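Citrate synthase (Metallosphaera sedula, PDB 6ABW) probably condenses acetyl-CoA with oxaloacetate and water to give citrate and free CoA, a reaction of the tricarboxylic acid cycle. Local coordinates at residues R256-E260 and G261-L265; E313-G316 and A317-I320; A304-L307 and E308-V312. One frame throughout, in Å; residues are numbered along the deposited sequence.

Interaction 1 (R256-E260 and G261-L265). With ACO (acetyl coenzyme *a), chain D.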
loop_
_atom_site.group_PDB
_atom_site.type_symbol
_atom_site.label_atom_id
_atom_site.label_comp_id
_atom_site.label_asym_id
_atom_site.label_seq_id
_atom_site.Cartn_x
_atom_site.Cartn_y
_atom_site.Cartn_z
ATOM N N ARG A 256 -34.190 16.404 15.429
ATOM C CA ARG A 256 -33.688 15.471 16.424
ATOM C C ARG A 256 -32.166 15.264 16.395
ATOM O O ARG A 256 -31.509 15.428 17.402
ATOM C CB ARG A 256 -34.506 14.143 16.311
ATOM C CG ARG A 256 -36.066 14.352 16.485
ATOM C CD ARG A 256 -36.967 13.185 15.998
ATOM N NE ARG A 256 -36.175 11.969 15.850
ATOM C CZ ARG A 256 -35.902 11.321 14.700
ATOM N NH1 ARG A 256 -35.067 10.287 14.735
ATOM N NH2 ARG A 256 -36.473 11.635 13.529
ATOM N N LYS A 257 -31.569 14.955 15.232
ATOM C CA LYS A 257 -30.188 14.577 15.121
ATOM C C LYS A 257 -29.226 15.775 15.051
ATOM O O LYS A 257 -28.125 15.703 15.585
ATOM C CB LYS A 257 -29.942 13.683 13.914
ATOM C CG LYS A 257 -30.832 12.449 13.842
ATOM C CD LYS A 257 -30.436 11.358 14.829
ATOM C CE LYS A 257 -31.474 10.232 14.860
ATOM N NZ LYS A 257 -31.202 9.298 15.990
ATOM N N ILE A 258 -29.637 16.809 14.319
ATOM C CA ILE A 258 -28.783 17.967 14.030
ATOM C C ILE A 258 -29.007 19.128 15.015
ATOM O O ILE A 258 -28.034 19.613 15.597
ATOM C CB ILE A 258 -28.951 18.453 12.555
ATOM C CG1 ILE A 258 -28.724 17.280 11.577
ATOM C CG2 ILE A 258 -28.008 19.618 12.260
ATOM C CD1 ILE A 258 -27.405 16.541 11.682
ATOM N N ILE A 259 -30.231 19.592 15.146
ATOM C CA ILE A 259 -30.535 20.755 15.985
ATOM C C ILE A 259 -30.369 20.342 17.470
ATOM O O ILE A 259 -29.682 21.047 18.199
ATOM C CB ILE A 259 -31.902 21.385 15.700
ATOM C CG1 ILE A 259 -32.050 21.890 14.260
ATOM C CG2 ILE A 259 -32.245 22.551 16.661
ATOM C CD1 ILE A 259 -30.966 22.881 13.872
ATOM N N GLU A 260 -30.948 19.211 17.899
ATOM C CA GLU A 260 -30.949 18.807 19.341
ATOM C C GLU A 260 -29.747 17.993 19.695
ATOM O O GLU A 260 -29.082 18.276 20.684
ATOM C CB GLU A 260 -32.276 18.109 19.685
ATOM C CG GLU A 260 -33.521 18.962 19.400
ATOM C CD GLU A 260 -33.674 20.243 20.275
ATOM O OE1 GLU A 260 -33.451 20.123 21.501
ATOM O OE2 GLU A 260 -34.056 21.363 19.775
ATOM N N GLY A 261 -29.381 17.026 18.854
ATOM C CA GLY A 261 -28.262 16.169 19.123
ATOM C C GLY A 261 -26.892 16.714 18.764
ATOM O O GLY A 261 -25.870 16.045 19.050
ATOM N N LYS A 262 -26.880 17.846 18.044
ATOM C CA LYS A 262 -25.639 18.508 17.590
ATOM C C LYS A 262 -24.699 17.700 16.758
ATOM O O LYS A 262 -23.501 18.049 16.674
ATOM C CB LYS A 262 -24.858 19.048 18.790
ATOM C CG LYS A 262 -25.740 19.853 19.742
ATOM C CD LYS A 262 -26.169 21.159 19.132
ATOM C CE LYS A 262 -27.349 21.744 19.875
ATOM N NZ LYS A 262 -26.883 22.408 21.104
ATOM N N SER A 263 -25.198 16.659 16.097
ATOM C CA SER A 263 -24.370 15.990 15.142
ATOM C C SER A 263 -24.065 16.966 13.961
ATOM O O SER A 263 -24.825 17.900 13.713
ATOM C CB SER A 263 -24.976 14.709 14.628
ATOM O OG SER A 263 -24.053 14.234 13.596
ATOM N N ARG A 264 -22.921 16.766 13.328
ATOM C CA ARG A 264 -22.637 17.448 12.107
ATOM C C ARG A 264 -23.488 16.836 11.008
ATOM O O ARG A 264 -23.923 15.683 11.107
ATOM C CB ARG A 264 -21.193 17.388 11.816
ATOM C CG ARG A 264 -20.502 18.376 12.751
ATOM C CD ARG A 264 -19.045 18.372 12.462
ATOM N NE ARG A 264 -18.471 19.499 13.194
ATOM C CZ ARG A 264 -17.201 19.830 13.128
ATOM N NH1 ARG A 264 -16.366 19.102 12.396
ATOM N NH2 ARG A 264 -16.764 20.859 13.852
ATOM N N LEU A 265 -23.711 17.626 9.965
ATOM C CA LEU A 265 -24.479 17.159 8.860
ATOM C C LEU A 265 -23.447 16.582 7.912
ATOM O O LEU A 265 -22.552 17.295 7.458
ATOM C CB LEU A 265 -25.291 18.317 8.275
ATOM C CG LEU A 265 -26.121 18.052 7.055
ATOM C CD1 LEU A 265 -27.099 16.948 7.329
ATOM C CD2 LEU A 265 -26.827 19.336 6.620
HETATM N N1A ACO D . -22.336 20.231 10.058
HETATM C C2A ACO D . -22.675 21.128 11.053
HETATM N N3A ACO D . -21.779 22.048 11.575
HETATM C C4A ACO D . -20.518 22.067 11.083
HETATM C C5A ACO D . -20.100 21.140 10.009
HETATM C C6A ACO D . -21.112 20.211 9.512
HETATM N N6A ACO D . -20.748 19.326 8.559
HETATM N N7A ACO D . -18.792 21.371 9.745
HETATM C C8A ACO D . -18.381 22.368 10.567
HETATM N N9A ACO D . -19.405 22.762 11.358
HETATM C C1B ACO D . -19.377 23.858 12.371
HETATM C C2B ACO D . -18.276 23.711 13.435
HETATM O O2B ACO D . -18.640 22.877 14.536
HETATM C C3B ACO D . -18.126 25.150 13.847
HETATM O O3B ACO D . -19.166 25.408 14.806
HETATM P P3B ACO D . -19.080 26.525 15.995
HETATM O O7A ACO D . -20.016 26.003 17.069
HETATM O O8A ACO D . -19.560 27.819 15.344
HETATM O O9A ACO D . -17.611 26.500 16.405
HETATM C C4B ACO D . -18.344 25.951 12.556
HETATM O O4B ACO D . -19.141 25.127 11.693
HETATM C C5B ACO D . -17.083 26.280 11.798
HETATM O O5B ACO D . -16.369 25.076 11.517
HETATM P P1A ACO D . -15.050 25.136 10.587
HETATM O O1A ACO D . -13.933 25.554 11.515
HETATM O O2A ACO D . -15.397 25.926 9.317
HETATM O O3A ACO D . -14.739 23.632 10.067
HETATM P P2A ACO D . -14.165 22.429 10.984
HETATM O O4A ACO D . -12.675 22.283 10.818
HETATM O O5A ACO D . -14.858 22.401 12.315
HETATM O O6A ACO D . -14.712 21.225 10.056
HETATM C CBP ACO D . -14.546 19.758 8.187
HETATM C CCP ACO D . -14.533 21.195 8.635
HETATM C CDP ACO D . -14.748 19.388 6.735
HETATM C CEP ACO D . -13.907 18.729 9.132
HETATM C CAP ACO D . -16.073 19.484 8.642
HETATM O OAP ACO D . -17.054 20.397 8.116
HETATM C C9P ACO D . -16.654 18.091 8.380
HETATM O O9P ACO D . -16.462 17.226 9.227
HETATM N N8P ACO D . -17.330 17.875 7.222
HETATM C C7P ACO D . -17.654 16.543 6.764
HETATM C C6P ACO D . -18.712 15.808 7.553
HETATM C C5P ACO D . -18.733 14.411 6.943
HETATM O O5P ACO D . -19.498 14.156 6.015
HETATM N N4P ACO D . -17.920 13.470 7.474
HETATM C C3P ACO D . -17.926 12.067 7.043
HETATM C C2P ACO D . -16.565 11.791 6.440
HETATM S S1P ACO D . -15.662 10.753 7.536
HETATM C C ACO D . -15.458 9.570 6.399
HETATM O O ACO D . -16.399 8.822 6.206
HETATM C CH3 ACO D . -14.153 9.540 5.660
#

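Interaction 2 (E313-G316 and A317-I320). With ACO (acetyl coenzyme *a), chain D.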
loop_
_atom_site.group_PDB
_atom_site.type_symbol
_atom_site.label_atom_id
_atom_site.label_comp_id
_atom_site.label_asym_id
_atom_site.label_seq_id
_atom_site.Cartn_x
_atom_site.Cartn_y
_atom_site.Cartn_z
ATOM N N GLU A 313 -29.707 26.748 5.335
ATOM C CA GLU A 313 -30.446 27.694 6.251
ATOM C C GLU A 313 -29.782 27.743 7.646
ATOM O O GLU A 313 -29.493 28.831 8.182
ATOM C CB GLU A 313 -31.934 27.289 6.301
ATOM C CG GLU A 313 -32.820 28.301 7.016
ATOM C CD GLU A 313 -34.095 27.719 7.683
ATOM O OE1 GLU A 313 -34.496 26.519 7.476
ATOM O OE2 GLU A 313 -34.723 28.506 8.442
ATOM N N THR A 314 -29.323 26.589 8.138
ATOM C CA THR A 314 -28.747 26.487 9.475
ATOM C C THR A 314 -27.250 26.802 9.548
ATOM O O THR A 314 -26.819 27.394 10.495
ATOM C CB THR A 314 -28.993 25.080 10.026
ATOM O OG1 THR A 314 -30.397 24.816 9.910
ATOM C CG2 THR A 314 -28.580 25.000 11.463
ATOM N N PHE A 315 -26.464 26.389 8.552
ATOM C CA PHE A 315 -25.002 26.452 8.590
ATOM C C PHE A 315 -24.354 27.310 7.524
ATOM O O PHE A 315 -23.157 27.586 7.622
ATOM C CB PHE A 315 -24.473 25.003 8.424
ATOM C CG PHE A 315 -24.987 24.073 9.472
ATOM C CD1 PHE A 315 -24.683 24.317 10.796
ATOM C CD2 PHE A 315 -25.693 22.883 9.133
ATOM C CE1 PHE A 315 -25.104 23.464 11.802
ATOM C CE2 PHE A 315 -26.140 22.051 10.130
ATOM C CZ PHE A 315 -25.830 22.330 11.476
ATOM N N GLY A 316 -25.104 27.776 6.533
ATOM C CA GLY A 316 -24.491 28.636 5.494
ATOM C C GLY A 316 -23.762 29.904 6.007
ATOM O O GLY A 316 -22.656 30.221 5.521
ATOM N N ALA A 317 -24.341 30.582 7.016
ATOM C CA ALA A 317 -23.681 31.746 7.672
ATOM C C ALA A 317 -22.362 31.429 8.369
ATOM O O ALA A 317 -21.521 32.322 8.531
ATOM C CB ALA A 317 -24.639 32.435 8.652
ATOM N N LYS A 318 -22.141 30.163 8.720
ATOM C CA LYS A 318 -20.859 29.696 9.140
ATOM C C LYS A 318 -19.882 29.225 8.029
ATOM O O LYS A 318 -18.833 28.673 8.354
ATOM C CB LYS A 318 -21.052 28.557 10.137
ATOM C CG LYS A 318 -22.104 28.851 11.200
ATOM C CD LYS A 318 -21.797 28.001 12.415
ATOM C CE LYS A 318 -23.048 27.612 13.191
ATOM N NZ LYS A 318 -23.500 28.789 13.962
ATOM N N HIS A 319 -20.233 29.443 6.763
ATOM C CA HIS A 319 -19.418 29.025 5.588
ATOM C C HIS A 319 -19.305 27.491 5.556
ATOM O O HIS A 319 -18.281 26.942 5.207
ATOM C CB HIS A 319 -18.060 29.703 5.569
ATOM C CG HIS A 319 -18.212 31.188 5.652
ATOM N ND1 HIS A 319 -17.713 31.932 6.696
ATOM C CD2 HIS A 319 -18.959 32.027 4.906
ATOM C CE1 HIS A 319 -18.083 33.191 6.539
ATOM N NE2 HIS A 319 -18.846 33.273 5.460
ATOM N N ILE A 320 -20.399 26.855 5.925
ATOM C CA ILE A 320 -20.550 25.391 5.799
ATOM C C ILE A 320 -21.683 25.044 4.787
ATOM O O ILE A 320 -22.855 25.323 5.003
ATOM C CB ILE A 320 -20.859 24.806 7.186
ATOM C CG1 ILE A 320 -19.756 25.140 8.192
ATOM C CG2 ILE A 320 -21.120 23.291 7.124
ATOM C CD1 ILE A 320 -18.370 24.693 7.925
HETATM N N1A ACO D . -22.336 20.231 10.058
HETATM C C2A ACO D . -22.675 21.128 11.053
HETATM N N3A ACO D . -21.779 22.048 11.575
HETATM C C4A ACO D . -20.518 22.067 11.083
HETATM C C5A ACO D . -20.100 21.140 10.009
HETATM C C6A ACO D . -21.112 20.211 9.512
HETATM N N6A ACO D . -20.748 19.326 8.559
HETATM N N7A ACO D . -18.792 21.371 9.745
HETATM C C8A ACO D . -18.381 22.368 10.567
HETATM N N9A ACO D . -19.405 22.762 11.358
HETATM C C1B ACO D . -19.377 23.858 12.371
HETATM C C2B ACO D . -18.276 23.711 13.435
HETATM O O2B ACO D . -18.640 22.877 14.536
HETATM C C3B ACO D . -18.126 25.150 13.847
HETATM O O3B ACO D . -19.166 25.408 14.806
HETATM P P3B ACO D . -19.080 26.525 15.995
HETATM O O7A ACO D . -20.016 26.003 17.069
HETATM O O8A ACO D . -19.560 27.819 15.344
HETATM O O9A ACO D . -17.611 26.500 16.405
HETATM C C4B ACO D . -18.344 25.951 12.556
HETATM O O4B ACO D . -19.141 25.127 11.693
HETATM C C5B ACO D . -17.083 26.280 11.798
HETATM O O5B ACO D . -16.369 25.076 11.517
HETATM P P1A ACO D . -15.050 25.136 10.587
HETATM O O1A ACO D . -13.933 25.554 11.515
HETATM O O2A ACO D . -15.397 25.926 9.317
HETATM O O3A ACO D . -14.739 23.632 10.067
HETATM P P2A ACO D . -14.165 22.429 10.984
HETATM O O4A ACO D . -12.675 22.283 10.818
HETATM O O5A ACO D . -14.858 22.401 12.315
HETATM O O6A ACO D . -14.712 21.225 10.056
HETATM C CBP ACO D . -14.546 19.758 8.187
HETATM C CCP ACO D . -14.533 21.195 8.635
HETATM C CDP ACO D . -14.748 19.388 6.735
HETATM C CEP ACO D . -13.907 18.729 9.132
HETATM C CAP ACO D . -16.073 19.484 8.642
HETATM O OAP ACO D . -17.054 20.397 8.116
HETATM C C9P ACO D . -16.654 18.091 8.380
HETATM O O9P ACO D . -16.462 17.226 9.227
HETATM N N8P ACO D . -17.330 17.875 7.222
HETATM C C7P ACO D . -17.654 16.543 6.764
HETATM C C6P ACO D . -18.712 15.808 7.553
HETATM C C5P ACO D . -18.733 14.411 6.943
HETATM O O5P ACO D . -19.498 14.156 6.015
HETATM N N4P ACO D . -17.920 13.470 7.474
HETATM C C3P ACO D . -17.926 12.067 7.043
HETATM C C2P ACO D . -16.565 11.791 6.440
HETATM S S1P ACO D . -15.662 10.753 7.536
HETATM C C ACO D . -15.458 9.570 6.399
HETATM O O ACO D . -16.399 8.822 6.206
HETATM C CH3 ACO D . -14.153 9.540 5.660
HETATM O O HOH W 1 -27.232 30.254 7.799
#

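Interaction 3 (A304-L307 and E308-V312)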
loop_
_atom_site.group_PDB
_atom_site.type_symbol
_atom_site.label_atom_id
_atom_site.label_comp_id
_atom_site.label_asym_id
_atom_site.label_seq_id
_atom_site.Cartn_x
_atom_site.Cartn_y
_atom_site.Cartn_z
ATOM N N ALA A 304 -32.538 14.355 0.020
ATOM C CA ALA A 304 -31.269 15.129 -0.020
ATOM C C ALA A 304 -31.519 16.600 -0.269
ATOM O O ALA A 304 -30.924 17.455 0.401
ATOM C CB ALA A 304 -30.392 14.622 -1.154
ATOM N N GLN A 305 -32.424 16.882 -1.197
ATOM C CA GLN A 305 -32.713 18.275 -1.525
ATOM C C GLN A 305 -33.305 19.048 -0.292
ATOM O O GLN A 305 -32.930 20.195 -0.010
ATOM C CB GLN A 305 -33.568 18.391 -2.807
ATOM C CG GLN A 305 -33.898 19.827 -3.181
ATOM C CD GLN A 305 -33.989 20.082 -4.704
ATOM O OE1 GLN A 305 -33.524 21.124 -5.193
ATOM N NE2 GLN A 305 -34.535 19.120 -5.438
ATOM N N LYS A 306 -34.179 18.397 0.441
ATOM C CA LYS A 306 -34.758 19.003 1.651
ATOM C C LYS A 306 -33.698 19.191 2.735
ATOM O O LYS A 306 -33.627 20.252 3.389
ATOM C CB LYS A 306 -35.862 18.098 2.190
ATOM C CG LYS A 306 -36.613 18.688 3.364
ATOM C CD LYS A 306 -37.039 20.179 3.205
ATOM C CE LYS A 306 -37.839 20.634 4.432
ATOM N NZ LYS A 306 -38.519 21.936 4.160
ATOM N N LEU A 307 -32.839 18.183 2.931
ATOM C CA LEU A 307 -31.694 18.362 3.870
ATOM C C LEU A 307 -30.747 19.450 3.467
ATOM O O LEU A 307 -30.185 20.208 4.325
ATOM C CB LEU A 307 -30.911 17.065 4.043
ATOM C CG LEU A 307 -31.243 16.134 5.133
ATOM C CD1 LEU A 307 -30.238 14.962 5.117
ATOM C CD2 LEU A 307 -31.305 16.845 6.511
ATOM N N GLU A 308 -30.524 19.601 2.171
ATOM C CA GLU A 308 -29.649 20.661 1.730
ATOM C C GLU A 308 -30.227 22.022 2.133
ATOM O O GLU A 308 -29.520 22.916 2.607
ATOM C CB GLU A 308 -29.521 20.598 0.180
ATOM C CG GLU A 308 -28.642 21.736 -0.399
ATOM C CD GLU A 308 -28.646 21.827 -1.931
ATOM O OE1 GLU A 308 -29.409 21.152 -2.668
ATOM O OE2 GLU A 308 -27.867 22.654 -2.380
ATOM N N GLU A 309 -31.521 22.177 1.936
ATOM C CA GLU A 309 -32.204 23.448 2.277
ATOM C C GLU A 309 -32.099 23.727 3.772
ATOM O O GLU A 309 -31.722 24.820 4.224
ATOM C CB GLU A 309 -33.705 23.391 1.904
ATOM C CG GLU A 309 -34.382 24.730 2.151
ATOM C CD GLU A 309 -35.731 24.899 1.452
ATOM O OE1 GLU A 309 -36.662 24.096 1.767
ATOM O OE2 GLU A 309 -35.873 25.866 0.630
ATOM N N LEU A 310 -32.456 22.717 4.548
ATOM C CA LEU A 310 -32.306 22.830 6.043
ATOM C C LEU A 310 -30.872 23.129 6.455
ATOM O O LEU A 310 -30.596 24.019 7.297
ATOM C CB LEU A 310 -32.801 21.562 6.748
ATOM C CG LEU A 310 -34.284 21.218 6.531
ATOM C CD1 LEU A 310 -34.632 19.868 7.131
ATOM C CD2 LEU A 310 -35.174 22.280 7.118
ATOM N N GLY A 311 -29.910 22.395 5.868
ATOM C CA GLY A 311 -28.513 22.614 6.181
ATOM C C GLY A 311 -27.954 23.984 5.815
ATOM O O GLY A 311 -27.218 24.574 6.621
ATOM N N VAL A 312 -28.261 24.468 4.634
ATOM C CA VAL A 312 -27.738 25.810 4.256
ATOM C C VAL A 312 -28.410 26.894 5.117
ATOM O O VAL A 312 -27.750 27.856 5.572
ATOM C CB VAL A 312 -27.901 26.078 2.738
ATOM C CG1 VAL A 312 -27.510 27.541 2.390
ATOM C CG2 VAL A 312 -27.016 25.064 1.962
HETATM O O HOH W 2 -32.107 22.083 -1.746
HETATM O O HOH W 3 -36.661 24.123 4.425
#

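Interaction 1 (R256-E260 and G261-L265)
Ser263 meets Lys257 at the end of the helix, where Ser263 N donates to Lys257 O at 3.1 Å, the straightest of three backbone bonds that tie the last turn at Arg256-Glu260 to the chain leaving it. Gly261 N makes a weak bond to Arg256 O at 3.0 Å, five residues back, so the helix closes with a wider pi-type turn. Lys262 N gives a further weak bond to Ile258 O (3.2 Å), and the positive phi of Lys262 turns the chain out of the helix.

Apolar packing is lighter and centres on Ile258. Its CD1 lies against the carbonyl oxygens of the departing chain, 3.6 Å from Arg264 O, and approaches Leu265 CD1 at 4.4 Å. Within the turn Ser263 OG donates to a lone pair of Arg264 O.

The released chain then grips acetyl-CoA. Leu265 N donates to adenine N1A at 2.9 Å (170°), and the amino group N6A donates to Leu265 O, also at 2.9 Å (174°), so the backbone N-H and C=O of Leu265 together take both adenine atoms. Arg264 runs over the adenine, CB and CG near N1A and C6A; its extended chain (chi2 -178°) carries the guanidinium onward until one face lies over C8A. From there NH2 makes two weak bonds, to ribose O2B at 2.8 Å and to the pyrophosphate oxygen O5A. Gly267 N, a little further along, adds another bond to the ligand.

Chemically, the main chain checks the adenine by its donor and acceptor pattern, which a guanine would not match, while the arginine probably balances part of the pyrophosphate charge.

Interaction 2 (E313-G316 and A317-I320)
Phe315 and Ile320 touch across the turn that ends helix 295-315, CB to CB at 3.8 Å. Ahead of them, a water donates to Glu313 O at 2.7 Å and accepts from Ala317 N, tying the first amide beyond Gly316 back to the helix. Next along, Thr314 turns CG2 over the centre of one face of the Phe315 ring. With its CG opposite the carbonyl carbon (chi1 -58°), Phe315 sets that ring between Thr314 and the adenine of acetyl-CoA, whose C2A lies over the opposite face, offset toward the rim and 3.4 Å from Phe315 CZ. Lys318 CE sits at the ring edge. Phe315 O accepts Lys318 N at 3.0 Å and, more weakly, Ile320 N. Gly316 O takes His319 N at 2.8 Å, and His319, with positive phi, turns the chain out of its helical course. Ile320 is brought to the ligand, CG2 lying 3.7 Å from adenine C5A.

With an alanine in place of Phe315, the base would probably have a gap beside C2A and be less firmly held. The turn thus meets the base with apolar groups, leaving its polar recognition to other parts of the pocket.

Interaction 3 (A304-L307 and E308-V312)
Leu307 and Gly311 face each other one helical turn apart on the tight side, where Gly311 N donates to Leu307 O at 2.7 Å (161°). The neighbouring bond from Glu308 N to Ala304 O is nearly as short, 2.8 Å. Such i to i+4 bonds mark the interior of an alpha-helix, here helix 295-315, whose Gly311 lies near Leu265 and Phe268 of the acetyl-CoA site. The Leu307 side chain turns inward among Trp253, Phe254 and Phe241. Glu308 is buried too, but with polar company: its CG stands opposite the backbone N (chi1 178°), and the extended chain delivers the carboxylate to Lys284, Tyr327 and Tyr276. A water adds to this by donating to both Glu308 OE1, at 3.0 Å, and Gln305 O.

On the other side the backbone stays regular, with a nearly straight N-H...O from Leu310 N to Lys306 O (177°), but the side chains are looser. The Lys306 chain, bent at chi2, crosses Leu310 obliquely, CE coming 4.1 Å from CD2. Lys306 pairs chiefly with Glu251 and reaches Glu309 by a long salt bridge, NZ to OE1 3.7 Å, and a shared water that accepts from NZ and donates to OE1.

The contrast is one of electrostatics: Glu308 has its charge met by a lysine and two hydroxyls inside the protein, which would probably favour the ionised form, whereas Lys306 and Glu309 meet partly through water.

Overall arrangement
Interaction 1 comes first along the chain, at the end of helix 250-260; interactions 3 and 2 follow in that order on helix 295-315, adjoining in sequence, with interaction 2 at its end. Their centres lie 11 to 14 Å apart on one side of the chain's centre. The two helices pack together through Ile258 CG2, which meets Phe315 CZ at 3.6 Å, and Leu265, in the loop after helix 250-260, rests its CD2 3.7 Å from Gly311 CA on helix 295-315. Interactions 1 and 2 both reach acetyl-CoA, so two helix ends supply the adenine site from different parts of the chain, while interaction 3 lies farther back along helix 295-315, Gly311 being about 8 Å from the ligand.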